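Long-range contact in cGAS/DncV-like nucleotidyltransferase in E. coli homolog (Rhodothermus marinus SG0.5JP17-172, PDB 6E0L), which synthesises the second messenger 3',3'-cyclic UMP-AMP from UTP and ATP in a CBASS antiphage defence system that ends in bacterial cell death: residues Glu42-Gly47 against Val64-Ser69. Residues are numbered along the deposited sequence; the frame is centred on the assembly and turned at random.
With APC (diphosphomethylphosphonic acid adenosyl ester), chain C; 2KH (5'-O-[(S)-hydroxy{[(S)-hydroxy(phosphonooxy)phosphoryl]amino}phosphoryl]uridine), chain D.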
loop_
_atom_site.group_PDB
_atom_site.type_symbol
_atom_site.label_atom_id
_atom_site.label_comp_id
_atom_site.label_asym_id
_atom_site.label_seq_id
_atom_site.Cartn_x
_atom_site.Cartn_y
_atom_site.Cartn_z
ATOM N N GLU A 42 17.532 3.778 3.092
ATOM C CA GLU A 42 16.771 4.779 2.374
ATOM C C GLU A 42 15.423 4.938 3.056
ATOM O O GLU A 42 14.912 4.003 3.683
ATOM C CB GLU A 42 16.610 4.402 0.902
ATOM C CG GLU A 42 15.794 3.195 0.636
ATOM C CD GLU A 42 15.554 2.992 -0.844
ATOM O OE1 GLU A 42 15.373 3.997 -1.559
ATOM O OE2 GLU A 42 15.572 1.829 -1.290
ATOM N N VAL A 43 14.831 6.117 2.884
ATOM C CA VAL A 43 13.563 6.466 3.507
ATOM C C VAL A 43 12.643 6.993 2.422
ATOM O O VAL A 43 12.961 7.996 1.775
ATOM C CB VAL A 43 13.729 7.520 4.617
ATOM C CG1 VAL A 43 12.413 7.743 5.333
ATOM C CG2 VAL A 43 14.807 7.100 5.601
ATOM N N TYR A 44 11.519 6.323 2.216
ATOM C CA TYR A 44 10.567 6.771 1.220
ATOM C C TYR A 44 9.169 6.524 1.738
ATOM O O TYR A 44 8.971 5.771 2.691
ATOM C CB TYR A 44 10.826 6.125 -0.143
ATOM C CG TYR A 44 10.779 4.628 -0.206
ATOM C CD1 TYR A 44 11.921 3.870 0.063
ATOM C CD2 TYR A 44 9.627 3.961 -0.597
ATOM C CE1 TYR A 44 11.902 2.494 -0.018
ATOM C CE2 TYR A 44 9.605 2.568 -0.686
ATOM C CZ TYR A 44 10.739 1.845 -0.392
ATOM O OH TYR A 44 10.725 0.469 -0.481
ATOM N N LEU A 45 8.196 7.162 1.096
ATOM C CA LEU A 45 6.812 6.976 1.490
ATOM C C LEU A 45 6.207 5.839 0.704
ATOM O O LEU A 45 6.574 5.585 -0.441
ATOM C CB LEU A 45 5.953 8.214 1.226
ATOM C CG LEU A 45 6.064 9.537 1.935
ATOM C CD1 LEU A 45 4.841 10.339 1.566
ATOM C CD2 LEU A 45 6.034 9.243 3.411
ATOM N N GLN A 46 5.225 5.193 1.317
ATOM C CA GLN A 46 4.383 4.266 0.588
ATOM C C GLN A 46 2.954 4.648 0.947
ATOM O O GLN A 46 2.752 5.644 1.643
ATOM C CB GLN A 46 4.716 2.830 0.997
ATOM C CG GLN A 46 4.337 2.496 2.433
ATOM C CD GLN A 46 4.462 1.016 2.710
ATOM O OE1 GLN A 46 4.331 0.200 1.805
ATOM N NE2 GLN A 46 4.569 0.657 3.977
ATOM N N GLY A 47 1.965 3.856 0.563
ATOM C CA GLY A 47 0.600 4.126 0.991
ATOM C C GLY A 47 -0.034 5.261 0.203
ATOM O O GLY A 47 0.493 5.736 -0.815
ATOM N N VAL A 64 8.601 3.956 4.707
ATOM C CA VAL A 64 9.435 2.767 4.572
ATOM C C VAL A 64 10.880 3.159 4.840
ATOM O O VAL A 64 11.397 4.101 4.226
ATOM C CB VAL A 64 9.305 2.132 3.180
ATOM C CG1 VAL A 64 10.142 0.847 3.120
ATOM C CG2 VAL A 64 7.838 1.841 2.839
ATOM N N VAL A 65 11.525 2.444 5.762
ATOM C CA VAL A 65 12.933 2.620 6.080
ATOM C C VAL A 65 13.627 1.325 5.666
ATOM O O VAL A 65 13.469 0.290 6.320
ATOM C CB VAL A 65 13.150 2.942 7.567
ATOM C CG1 VAL A 65 14.650 2.961 7.898
ATOM C CG2 VAL A 65 12.544 4.297 7.918
ATOM N N GLN A 66 14.375 1.357 4.574
ATOM C CA GLN A 66 14.806 0.136 3.913
ATOM C C GLN A 66 16.325 0.082 3.884
ATOM O O GLN A 66 16.972 0.971 3.325
ATOM C CB GLN A 66 14.272 0.070 2.486
ATOM C CG GLN A 66 14.802 -1.120 1.698
ATOM C CD GLN A 66 14.115 -1.283 0.369
ATOM O OE1 GLN A 66 12.903 -1.107 0.246
ATOM N NE2 GLN A 66 14.890 -1.631 -0.641
ATOM N N LEU A 67 16.889 -0.981 4.443
ATOM C CA LEU A 67 18.329 -1.182 4.394
ATOM C C LEU A 67 18.706 -1.839 3.077
ATOM O O LEU A 67 18.094 -2.836 2.680
ATOM C CB LEU A 67 18.792 -2.041 5.568
ATOM C CG LEU A 67 20.310 -2.234 5.660
ATOM C CD1 LEU A 67 20.958 -0.922 5.988
ATOM C CD2 LEU A 67 20.682 -3.269 6.702
ATOM N N ASN A 68 19.677 -1.259 2.373
ATOM C CA ASN A 68 20.101 -1.799 1.091
ATOM C C ASN A 68 21.544 -2.284 1.097
ATOM O O ASN A 68 22.005 -2.818 0.084
ATOM C CB ASN A 68 19.913 -0.764 -0.028
ATOM C CG ASN A 68 18.448 -0.530 -0.353
ATOM O OD1 ASN A 68 17.671 -1.479 -0.529
ATOM N ND2 ASN A 68 18.058 0.728 -0.418
ATOM N N SER A 69 22.256 -2.168 2.215
ATOM C CA SER A 69 23.624 -2.660 2.245
ATOM C C SER A 69 23.623 -4.176 2.349
ATOM O O SER A 69 24.644 -4.822 2.078
ATOM C CB SER A 69 24.429 -2.038 3.388
ATOM O OG SER A 69 23.841 -2.335 4.635
HETATM P PG APC C . -5.317 4.914 3.499
HETATM O O1G APC C . -5.422 6.212 2.754
HETATM O O2G APC C . -6.650 4.487 4.083
HETATM O O3G APC C . -4.273 5.004 4.577
HETATM P PB APC C . -3.368 3.228 2.121
HETATM O O1B APC C . -2.384 4.125 2.842
HETATM O O2B APC C . -3.152 3.333 0.632
HETATM O O3B APC C . -4.875 3.790 2.400
HETATM P PA APC C . -2.587 1.311 4.387
HETATM O O1A APC C . -2.440 2.655 5.059
HETATM O O2A APC C . -3.380 0.355 5.258
HETATM C C3A APC C . -3.313 1.475 2.692
HETATM O "O5'" APC C . -1.081 0.669 4.184
HETATM C "C5'" APC C . -0.162 1.503 3.540
HETATM C "C4'" APC C . 0.813 0.659 2.685
HETATM O "O4'" APC C . 1.247 -0.370 3.380
HETATM C "C3'" APC C . 0.099 0.053 1.453
HETATM O "O3'" APC C . 0.003 0.927 0.390
HETATM C "C2'" APC C . 1.074 -1.112 1.146
HETATM O "O2'" APC C . 2.253 -0.524 0.409
HETATM C "C1'" APC C . 1.399 -1.591 2.332
HETATM N N9 APC C . 0.404 -2.537 2.739
HETATM C C8 APC C . -0.644 -2.408 3.564
HETATM N N7 APC C . -1.294 -3.568 3.606
HETATM C C5 APC C . -0.634 -4.431 2.812
HETATM C C6 APC C . -0.885 -5.745 2.513
HETATM N N6 APC C . -1.929 -6.659 2.930
HETATM N N1 APC C . -0.085 -6.396 1.689
HETATM C C2 APC C . 0.981 -5.757 1.135
HETATM N N3 APC C . 1.235 -4.453 1.422
HETATM C C4 APC C . 0.415 -3.794 2.268
HETATM P PA 2KH D . -1.993 -3.597 9.903
HETATM O O1A 2KH D . -2.940 -2.569 10.511
HETATM O O2A 2KH D . -2.669 -4.290 8.742
HETATM N N3A 2KH D . -1.530 -4.764 11.051
HETATM O "O5'" 2KH D . -0.616 -2.858 9.354
HETATM P PB 2KH D . -1.655 -4.420 12.717
HETATM O O1B 2KH D . -2.096 -5.673 13.448
HETATM O O2B 2KH D . -2.649 -3.291 12.951
HETATM O O3B 2KH D . -0.150 -3.981 13.262
HETATM P PG 2KH D . 0.307 -2.502 13.864
HETATM O O1G 2KH D . 0.347 -2.557 15.384
HETATM O O2G 2KH D . -0.708 -1.467 13.416
HETATM O O3G 2KH D . 1.689 -2.174 13.317
HETATM C "C5'" 2KH D . -0.043 -1.809 10.100
HETATM C "C4'" 2KH D . 0.918 -1.032 9.196
HETATM O "O4'" 2KH D . 1.844 -1.858 8.755
HETATM C "C1'" 2KH D . 2.194 -1.439 7.246
HETATM C "C2'" 2KH D . 1.286 -0.493 6.866
HETATM O "O2'" 2KH D . 1.904 0.870 6.851
HETATM C "C3'" 2KH D . 0.168 -0.553 7.901
HETATM O "O3'" 2KH D . -0.396 0.657 8.105
HETATM N N1 2KH D . 2.193 -2.630 6.461
HETATM C C6 2KH D . 1.251 -3.694 6.776
HETATM C C2 2KH D . 3.155 -2.833 5.337
HETATM O O2 2KH D . 3.940 -1.991 5.051
HETATM N N3 2KH D . 3.137 -4.100 4.542
HETATM C C4 2KH D . 2.192 -5.165 4.858
HETATM O O4 2KH D . 2.178 -6.174 4.231
HETATM C C5 2KH D . 1.232 -4.966 5.983
#
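Tyr44 lays one face of its ring over Val64, whose CB sits 3.9 Å from the ring centroid in a CH-pi contact. With chi1 at 59°, CG of Tyr44 lies between the backbone N and the carbonyl carbon, which leads the ring across the neighbouring strand above Val64. Tyr44 OH gives a 2.8 Å hydrogen bond to Gln66 OE1, which lies at the ring edge. The Gln66 amide is turned 73° from the ring. Gln66 NE2 donates a hydrogen bond to Asn68 OD1 (2.8 Å). Asn68 ND2 donates a 2.9 Å hydrogen bond to Glu42 OE2, reaching it from above the carboxylate plane. Lys169 forms a salt bridge with the same oxygen. Glu151 and Gln135 add further hydrogen bonds to Gln66 NE2 and Asn68 OD1, so each amide is held at both ends. Val64 CG2 packs against Gln46 CD at 3.5 Å. Beyond it, Gln46 OE1 accepts a hydrogen bond from the ATP analogue's O2' and NE2 gives one to O2 of the UTP analogue, so one amide bridges both nucleotides. Beneath, Glu42-Gln66 and Tyr44-Val64 are antiparallel hydrogen-bonded pairs. Val43-Val65, non-hydrogen-bonded, faces Leu31 of helix 18-32. Helix 168-181 touches the Tyr44 side, and strand 127-138 continues the sheet beyond strand 61-68.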